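Local structure of intracellular serine protease (Bacillus licheniformis, 4ZOQ) at residues 245-251 against 268-273; 138-144 against 188-193; 311-317 against 328-332. The protein probably acts as a subtilisin-like serine endopeptidase, a lanthipeptide protease that cleaves peptide bonds in a sequence-specific way. Residues are numbered along the deposited sequence.

Interaction 1: residues 245-251 against 268-273; sequences LVLTTYP and GYSLSY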
# COMPACT_ATOMS: atom_id res chain seq x y z
N LEU B 245 -16.39 -12.68 1.64
CA LEU B 245 -15.98 -11.26 1.63
C LEU B 245 -15.38 -10.85 2.97
O LEU B 245 -15.53 -11.56 3.97
CB LEU B 245 -17.19 -10.38 1.29
CG LEU B 245 -17.75 -10.45 -0.14
CD1 LEU B 245 -19.17 -9.83 -0.27
CD2 LEU B 245 -16.76 -9.72 -1.08
N VAL B 246 -14.73 -9.68 3.02
CA VAL B 246 -14.10 -9.24 4.25
C VAL B 246 -14.66 -7.90 4.69
O VAL B 246 -15.00 -7.05 3.85
CB VAL B 246 -12.54 -9.17 4.12
CG1 VAL B 246 -11.99 -10.56 3.84
CG2 VAL B 246 -12.07 -8.16 3.06
N LEU B 247 -14.81 -7.70 6.00
CA LEU B 247 -15.29 -6.42 6.49
C LEU B 247 -14.18 -5.36 6.39
O LEU B 247 -13.01 -5.65 6.62
CB LEU B 247 -15.81 -6.52 7.93
CG LEU B 247 -16.80 -5.41 8.33
CD1 LEU B 247 -18.06 -5.54 7.49
CD2 LEU B 247 -17.15 -5.44 9.80
N THR B 248 -14.58 -4.14 6.07
CA THR B 248 -13.68 -2.98 6.03
C THR B 248 -14.26 -1.81 6.83
O THR B 248 -15.49 -1.64 6.94
CB THR B 248 -13.47 -2.49 4.58
OG1 THR B 248 -14.74 -2.11 4.01
CG2 THR B 248 -12.87 -3.58 3.73
N THR B 249 -13.38 -0.98 7.35
CA THR B 249 -13.82 0.31 7.85
C THR B 249 -14.06 1.18 6.64
O THR B 249 -13.26 1.22 5.70
CB THR B 249 -12.82 0.95 8.81
OG1 THR B 249 -11.51 0.85 8.24
CG2 THR B 249 -12.80 0.22 10.14
N TYR B 250 -15.19 1.87 6.66
CA TYR B 250 -15.64 2.67 5.54
C TYR B 250 -16.01 4.04 6.12
O TYR B 250 -16.42 4.11 7.29
CB TYR B 250 -16.82 1.98 4.85
CG TYR B 250 -17.07 2.42 3.42
CD1 TYR B 250 -16.13 2.16 2.42
CD2 TYR B 250 -18.27 3.03 3.07
CE1 TYR B 250 -16.36 2.55 1.11
CE2 TYR B 250 -18.51 3.42 1.76
CZ TYR B 250 -17.55 3.17 0.78
OH TYR B 250 -17.80 3.55 -0.50
N PRO B 251 -15.76 5.14 5.36
CA PRO B 251 -15.99 6.49 5.91
C PRO B 251 -17.38 6.60 6.54
O PRO B 251 -18.39 6.33 5.90
CB PRO B 251 -15.85 7.39 4.69
CG PRO B 251 -14.93 6.64 3.76
CD PRO B 251 -15.31 5.19 3.95
N GLY B 268 -19.89 3.08 8.38
CA GLY B 268 -18.60 2.98 9.03
C GLY B 268 -17.94 1.66 8.70
O GLY B 268 -16.78 1.45 9.05
N TYR B 269 -18.71 0.74 8.11
CA TYR B 269 -18.19 -0.56 7.68
C TYR B 269 -18.76 -0.93 6.34
O TYR B 269 -19.86 -0.49 5.98
CB TYR B 269 -18.48 -1.66 8.71
CG TYR B 269 -18.02 -1.30 10.09
CD1 TYR B 269 -16.67 -1.37 10.44
CD2 TYR B 269 -18.92 -0.86 11.05
CE1 TYR B 269 -16.23 -1.01 11.71
CE2 TYR B 269 -18.50 -0.50 12.33
CZ TYR B 269 -17.15 -0.58 12.65
OH TYR B 269 -16.72 -0.24 13.91
N SER B 270 -18.01 -1.74 5.58
CA SER B 270 -18.48 -2.25 4.29
C SER B 270 -17.81 -3.59 3.95
O SER B 270 -16.64 -3.85 4.25
CB SER B 270 -18.24 -1.24 3.16
OG SER B 270 -18.79 -1.69 1.92
N LEU B 271 -18.58 -4.42 3.28
CA LEU B 271 -18.11 -5.71 2.83
C LEU B 271 -17.40 -5.50 1.50
O LEU B 271 -17.92 -4.86 0.59
CB LEU B 271 -19.30 -6.64 2.70
CG LEU B 271 -19.21 -8.02 3.33
CD1 LEU B 271 -18.69 -7.93 4.77
CD2 LEU B 271 -20.62 -8.57 3.31
N SER B 272 -16.21 -6.06 1.38
CA SER B 272 -15.40 -5.82 0.20
C SER B 272 -14.39 -6.95 -0.02
O SER B 272 -14.46 -7.99 0.65
CB SER B 272 -14.67 -4.47 0.37
OG SER B 272 -14.06 -4.02 -0.82
N TYR B 273 -13.45 -6.73 -0.94
CA TYR B 273 -12.41 -7.70 -1.27
C TYR B 273 -11.28 -7.01 -2.04
O TYR B 273 -11.48 -5.94 -2.60
CB TYR B 273 -13.01 -8.88 -2.06
CG TYR B 273 -13.35 -8.56 -3.50
CD1 TYR B 273 -12.38 -8.51 -4.49
CD2 TYR B 273 -14.68 -8.28 -3.87
CE1 TYR B 273 -12.70 -8.21 -5.82
CE2 TYR B 273 -15.02 -7.98 -5.20
CZ TYR B 273 -14.02 -7.94 -6.17
OH TYR B 273 -14.35 -7.66 -7.48
O HOH W 1 -20.28 3.76 5.69
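A two-stranded antiparallel sheet lies buried here in the subtilase fold, where strand 269-272 leads straight into helix 275-297, which carries Ser276, the predicted nucleophile, near its start. The axes of strands 246-249 and 269-272 approach to 4.5 Å with their directions 141° apart. Val246 and Ser272 form a hydrogen-bonded pair, with Val246 N to Ser272 O and Ser272 N to Val246 O both 2.9 Å; Thr248 and Ser270 form the next, at 2.8 Å from Thr248 N to Ser270 O and 2.9 Å from Ser270 N to Thr248 O. Threonine suits its place because its hydroxyl adds a second donor to the same carbonyl, Thr248 OG1 to Ser270 O at 2.6 Å. The pairing runs on to Tyr250 N and Gly268 O (2.9 Å), and a water then joins Pro251 O to Gly268 N. Gly268 has a positive phi at which a CB would jam against the preceding carbonyl. Leu247 CD1 meets Leu271 CD1 at 3.7 Å on one face; Ser270 CB lies over the ring of Tyr250, just past strand 246-249, in a CH-pi contact 4.3 Å from its centroid. The face of Val246, Thr248 and Ser272 packs on Leu277 of helix 275-297 and also touches helix 86-97; the other face, with Leu247 and Thr249, meets loop residues Leu13, Trp11 and His58.

Interaction 2: residues 138-144 against 188-193; sequences TGSYTSL and NKVHLP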
# COMPACT_ATOMS: atom_id res chain seq x y z
N THR B 138 -2.27 0.36 -4.39
CA THR B 138 -2.66 0.85 -5.71
C THR B 138 -1.47 0.61 -6.62
O THR B 138 -0.36 0.31 -6.16
CB THR B 138 -3.07 2.33 -5.68
OG1 THR B 138 -3.64 2.71 -6.95
CG2 THR B 138 -1.88 3.24 -5.33
N GLY B 139 -1.69 0.71 -7.92
CA GLY B 139 -0.62 0.48 -8.87
C GLY B 139 -1.05 0.91 -10.25
O GLY B 139 -2.21 1.26 -10.46
N SER B 140 -0.12 0.88 -11.20
CA SER B 140 -0.45 1.19 -12.57
C SER B 140 0.13 0.08 -13.43
O SER B 140 1.15 -0.51 -13.05
CB SER B 140 0.09 2.55 -12.98
OG SER B 140 1.51 2.52 -13.06
N TYR B 141 -0.51 -0.20 -14.56
CA TYR B 141 0.05 -1.13 -15.55
C TYR B 141 0.74 -0.32 -16.63
O TYR B 141 0.10 0.36 -17.43
CB TYR B 141 -1.02 -2.02 -16.13
CG TYR B 141 -1.66 -2.90 -15.08
CD1 TYR B 141 -2.67 -2.41 -14.27
CD2 TYR B 141 -1.25 -4.23 -14.90
CE1 TYR B 141 -3.27 -3.19 -13.30
CE2 TYR B 141 -1.85 -5.04 -13.93
CZ TYR B 141 -2.87 -4.51 -13.14
OH TYR B 141 -3.50 -5.27 -12.16
N THR B 142 2.07 -0.39 -16.61
CA THR B 142 2.90 0.51 -17.39
C THR B 142 3.60 -0.20 -18.55
O THR B 142 4.32 -1.18 -18.33
CB THR B 142 3.99 1.15 -16.48
OG1 THR B 142 3.38 1.93 -15.45
CG2 THR B 142 4.97 2.01 -17.28
N SER B 143 3.42 0.34 -19.76
CA SER B 143 4.15 -0.17 -20.91
C SER B 143 5.60 0.24 -20.81
O SER B 143 5.90 1.41 -20.56
CB SER B 143 3.54 0.33 -22.22
OG SER B 143 2.15 0.01 -22.30
N LEU B 144 6.49 -0.72 -21.01
CA LEU B 144 7.90 -0.43 -20.91
C LEU B 144 8.47 0.00 -22.28
O LEU B 144 9.43 -0.57 -22.77
CB LEU B 144 8.65 -1.65 -20.38
CG LEU B 144 8.40 -1.94 -18.90
CD1 LEU B 144 9.17 -3.16 -18.44
CD2 LEU B 144 8.76 -0.73 -18.07
N ASN B 188 4.50 -6.45 -22.84
CA ASN B 188 5.56 -5.56 -22.40
C ASN B 188 5.10 -4.58 -21.30
O ASN B 188 5.56 -3.43 -21.22
CB ASN B 188 6.16 -4.79 -23.58
CG ASN B 188 7.54 -4.25 -23.27
OD1 ASN B 188 8.37 -4.94 -22.67
ND2 ASN B 188 7.79 -3.00 -23.63
N LYS B 189 4.21 -5.04 -20.43
CA LYS B 189 3.76 -4.20 -19.31
C LYS B 189 4.24 -4.77 -17.99
O LYS B 189 4.58 -5.94 -17.87
CB LYS B 189 2.24 -4.08 -19.27
CG LYS B 189 1.62 -3.50 -20.50
CD LYS B 189 0.12 -3.45 -20.34
CE LYS B 189 -0.56 -2.73 -21.48
NZ LYS B 189 -2.02 -2.63 -21.24
N VAL B 190 4.25 -3.89 -17.00
CA VAL B 190 4.72 -4.21 -15.67
C VAL B 190 3.76 -3.51 -14.70
O VAL B 190 3.17 -2.48 -15.03
CB VAL B 190 6.18 -3.77 -15.51
CG1 VAL B 190 6.30 -2.25 -15.40
CG2 VAL B 190 6.83 -4.47 -14.37
N HIS B 191 3.52 -4.11 -13.54
CA HIS B 191 2.63 -3.50 -12.55
C HIS B 191 3.52 -2.80 -11.53
O HIS B 191 4.33 -3.45 -10.88
CB HIS B 191 1.72 -4.56 -11.88
CG HIS B 191 0.68 -4.00 -10.95
ND1 HIS B 191 0.71 -4.19 -9.59
CD2 HIS B 191 -0.45 -3.28 -11.21
CE1 HIS B 191 -0.35 -3.61 -9.04
NE2 HIS B 191 -1.06 -3.04 -10.00
N LEU B 192 3.37 -1.48 -11.39
CA LEU B 192 4.25 -0.66 -10.55
C LEU B 192 3.44 -0.00 -9.43
O LEU B 192 2.35 0.52 -9.68
CB LEU B 192 4.92 0.39 -11.41
CG LEU B 192 5.80 -0.13 -12.55
CD1 LEU B 192 6.16 1.00 -13.45
CD2 LEU B 192 7.06 -0.69 -11.97
N PRO B 193 3.99 0.03 -8.19
CA PRO B 193 5.36 -0.31 -7.80
C PRO B 193 5.61 -1.76 -7.42
O PRO B 193 6.73 -2.10 -7.02
CB PRO B 193 5.59 0.57 -6.57
CG PRO B 193 4.21 0.60 -5.89
CD PRO B 193 3.21 0.57 -7.05
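Strands 140-143 and 189-192 run antiparallel, 145° apart in direction, and their axes approach to 4.5 Å, as a two-stranded sheet separate from the large central sheet of the subtilase fold. Ser140 with Leu192 and Thr142 with Val190 are the hydrogen-bonded pairs, held by four backbone bonds: Ser140 N to Leu192 O and Leu192 N to Ser140 O, each 2.9 Å, Thr142 N to Val190 O at 2.8 Å and Val190 N to Thr142 O at 3.0 Å. Leu144 N to Asn188 O (2.9 Å) prolongs the pairing to Asn188, where the chain leaves helix 180-187 with a positive phi that asparagine tolerates better than most non-glycine residues. At the other end Gly139 CA lies 3.1 Å from Leu192 O, where a CB would clash with the His191 ring, and a cis peptide precedes Pro193. Thr138 stands near the predicted His86 and Asp51, consistent with the substrate-cleft edge that follows the equivalent strand in subtilisins. Leu144 CD2 meets Val190 CG1 at 3.9 Å, and both side chains pack on Met152 of helix 146-164. On the opposite face Tyr141 and His191 offer flat rings to pack together while their polar ends bond to Asn216 and Ser194 respectively. The rings meet obliquely, planes at 47° and centroids 4.5 Å apart, with His191 CD2 over the tyrosine face, 3.3 Å from Tyr141 CZ.

Interaction 3: residues 311-317 against 328-332; sequences RKSALDL and YGEVR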
# COMPACT_ATOMS: atom_id res chain seq x y z
N ARG B 311 8.71 -13.98 6.41
CA ARG B 311 8.94 -15.11 5.52
C ARG B 311 8.88 -16.46 6.25
O ARG B 311 8.17 -17.35 5.83
CB ARG B 311 10.27 -14.92 4.80
CG ARG B 311 10.71 -16.12 3.99
CD ARG B 311 11.90 -15.76 3.13
NE ARG B 311 13.16 -15.80 3.86
CZ ARG B 311 13.88 -16.89 4.09
NH1 ARG B 311 13.46 -18.09 3.68
NH2 ARG B 311 15.03 -16.78 4.75
N LYS B 312 9.54 -16.59 7.39
CA LYS B 312 9.56 -17.88 8.06
C LYS B 312 8.25 -18.24 8.75
O LYS B 312 7.98 -19.41 9.00
CB LYS B 312 10.69 -17.92 9.10
CG LYS B 312 12.07 -17.94 8.48
CD LYS B 312 12.36 -19.39 8.05
CE LYS B 312 13.83 -19.63 7.75
NZ LYS B 312 14.00 -20.79 6.83
N SER B 313 7.40 -17.25 9.02
CA SER B 313 6.14 -17.54 9.69
C SER B 313 4.96 -17.75 8.73
O SER B 313 3.85 -18.06 9.14
CB SER B 313 5.82 -16.44 10.71
OG SER B 313 5.75 -15.16 10.11
N ALA B 314 5.20 -17.51 7.45
CA ALA B 314 4.13 -17.61 6.47
C ALA B 314 3.68 -19.06 6.26
O ALA B 314 4.47 -19.97 6.29
CB ALA B 314 4.57 -17.00 5.13
N LEU B 315 2.39 -19.25 6.04
CA LEU B 315 1.90 -20.56 5.68
C LEU B 315 2.20 -20.90 4.22
O LEU B 315 1.66 -20.26 3.32
CB LEU B 315 0.40 -20.65 5.96
CG LEU B 315 -0.26 -21.99 5.61
CD1 LEU B 315 0.37 -23.09 6.47
CD2 LEU B 315 -1.76 -21.88 5.90
N ASP B 316 3.03 -21.92 4.01
CA ASP B 316 3.40 -22.38 2.68
C ASP B 316 2.24 -23.14 2.02
O ASP B 316 1.88 -24.24 2.43
CB ASP B 316 4.64 -23.26 2.75
CG ASP B 316 5.13 -23.72 1.36
OD1 ASP B 316 4.42 -23.51 0.35
OD2 ASP B 316 6.24 -24.27 1.29
N LEU B 317 1.61 -22.47 1.07
CA LEU B 317 0.48 -22.98 0.31
C LEU B 317 0.92 -23.33 -1.12
O LEU B 317 2.04 -23.00 -1.53
CB LEU B 317 -0.66 -21.94 0.31
CG LEU B 317 -1.25 -21.60 1.70
CD1 LEU B 317 -2.04 -20.27 1.72
CD2 LEU B 317 -2.12 -22.74 2.24
N TYR B 328 6.01 -16.66 -0.79
CA TYR B 328 6.43 -17.46 0.36
C TYR B 328 5.23 -18.02 1.10
O TYR B 328 5.39 -18.86 1.98
CB TYR B 328 7.28 -16.64 1.34
CG TYR B 328 8.61 -16.21 0.79
CD1 TYR B 328 9.61 -17.14 0.54
CD2 TYR B 328 8.86 -14.88 0.49
CE1 TYR B 328 10.83 -16.76 0.03
CE2 TYR B 328 10.09 -14.48 -0.03
CZ TYR B 328 11.07 -15.43 -0.26
OH TYR B 328 12.29 -15.06 -0.78
N GLY B 329 4.04 -17.50 0.82
CA GLY B 329 2.82 -18.02 1.42
C GLY B 329 1.98 -16.99 2.16
O GLY B 329 2.19 -15.75 2.06
N GLU B 330 1.02 -17.48 2.93
CA GLU B 330 0.11 -16.61 3.65
C GLU B 330 0.67 -16.13 4.97
O GLU B 330 1.10 -16.94 5.81
CB GLU B 330 -1.21 -17.31 3.91
CG GLU B 330 -2.25 -16.43 4.60
CD GLU B 330 -3.55 -17.18 4.74
OE1 GLU B 330 -3.64 -18.25 4.12
OE2 GLU B 330 -4.49 -16.71 5.41
N VAL B 331 0.74 -14.81 5.10
CA VAL B 331 1.14 -14.17 6.34
C VAL B 331 0.12 -14.37 7.46
O VAL B 331 -1.07 -14.23 7.25
CB VAL B 331 1.37 -12.64 6.12
CG1 VAL B 331 1.48 -11.90 7.47
CG2 VAL B 331 2.60 -12.42 5.28
N ARG B 332 0.60 -14.71 8.64
CA ARG B 332 -0.26 -14.83 9.83
C ARG B 332 0.42 -14.12 10.97
O ARG B 332 1.48 -14.55 11.45
CB ARG B 332 -0.53 -16.30 10.18
CG ARG B 332 -1.37 -17.05 9.13
CD ARG B 332 -1.37 -18.54 9.47
NE ARG B 332 0.01 -19.04 9.44
CZ ARG B 332 0.37 -20.30 9.69
NH1 ARG B 332 -0.56 -21.20 10.02
NH2 ARG B 332 1.67 -20.65 9.63
O HOH W 2 3.61 -14.66 8.21
O HOH W 3 1.59 -17.59 8.25
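Backbone hydrogen bonds come first: the loop leaving helix 303-313 and the one leading into helix 333-338 make a single antiparallel bridge, Leu315 N to Glu330 O at 2.7 Å and Glu330 N to Leu315 O at 2.9 Å. Gly329 fits because a CB would clash with Leu315 O and, at its backbone angles, also jam against the carbonyl O of Tyr328. Tyr328 and Gly329 also bond through their backbones to strand 221-226. Water bridges come next: one molecule donates to Ser313 O and Glu330 O and accepts from Arg332 NE; another joins Ser313 OG, itself hydrogen-bonded to Ile309 O within the helix, to Arg332 N. Among side chains, Arg332 NH2 adds a weak bond to Ser313 O (3.4 Å), and its guanidinium lays a face on Leu315 CB. The long aliphatic part of Arg311 serves a CH-pi contact, Arg311 CD lying 3.5 Å from the Tyr328 ring centroid. The join thus rests on backbone hydrogen bonds, bridging water and alkyl-to-ring packing, not on paired charges.

The three contacts follow one another along the chain, in the order interaction 2, interaction 1, interaction 3, and none touches another: their centres are 25 to 27 Å apart, with nearest atoms about 11 Å apart between interactions 1 and 2, 10 Å between 1 and 3, and 15 Å between 2 and 3. Interactions 1 and 2 both come near the predicted charge relay system. The Ser272 side chain is about 6 Å from that of Ser276, and Tyr250's about 7 Å from that of His86; Thr138's is about 5 Å from that of His86 and 6 Å from that of Asp51. Interaction 3 lies away from the site, yet Val331 and interaction 1 both pack on helix 275-297.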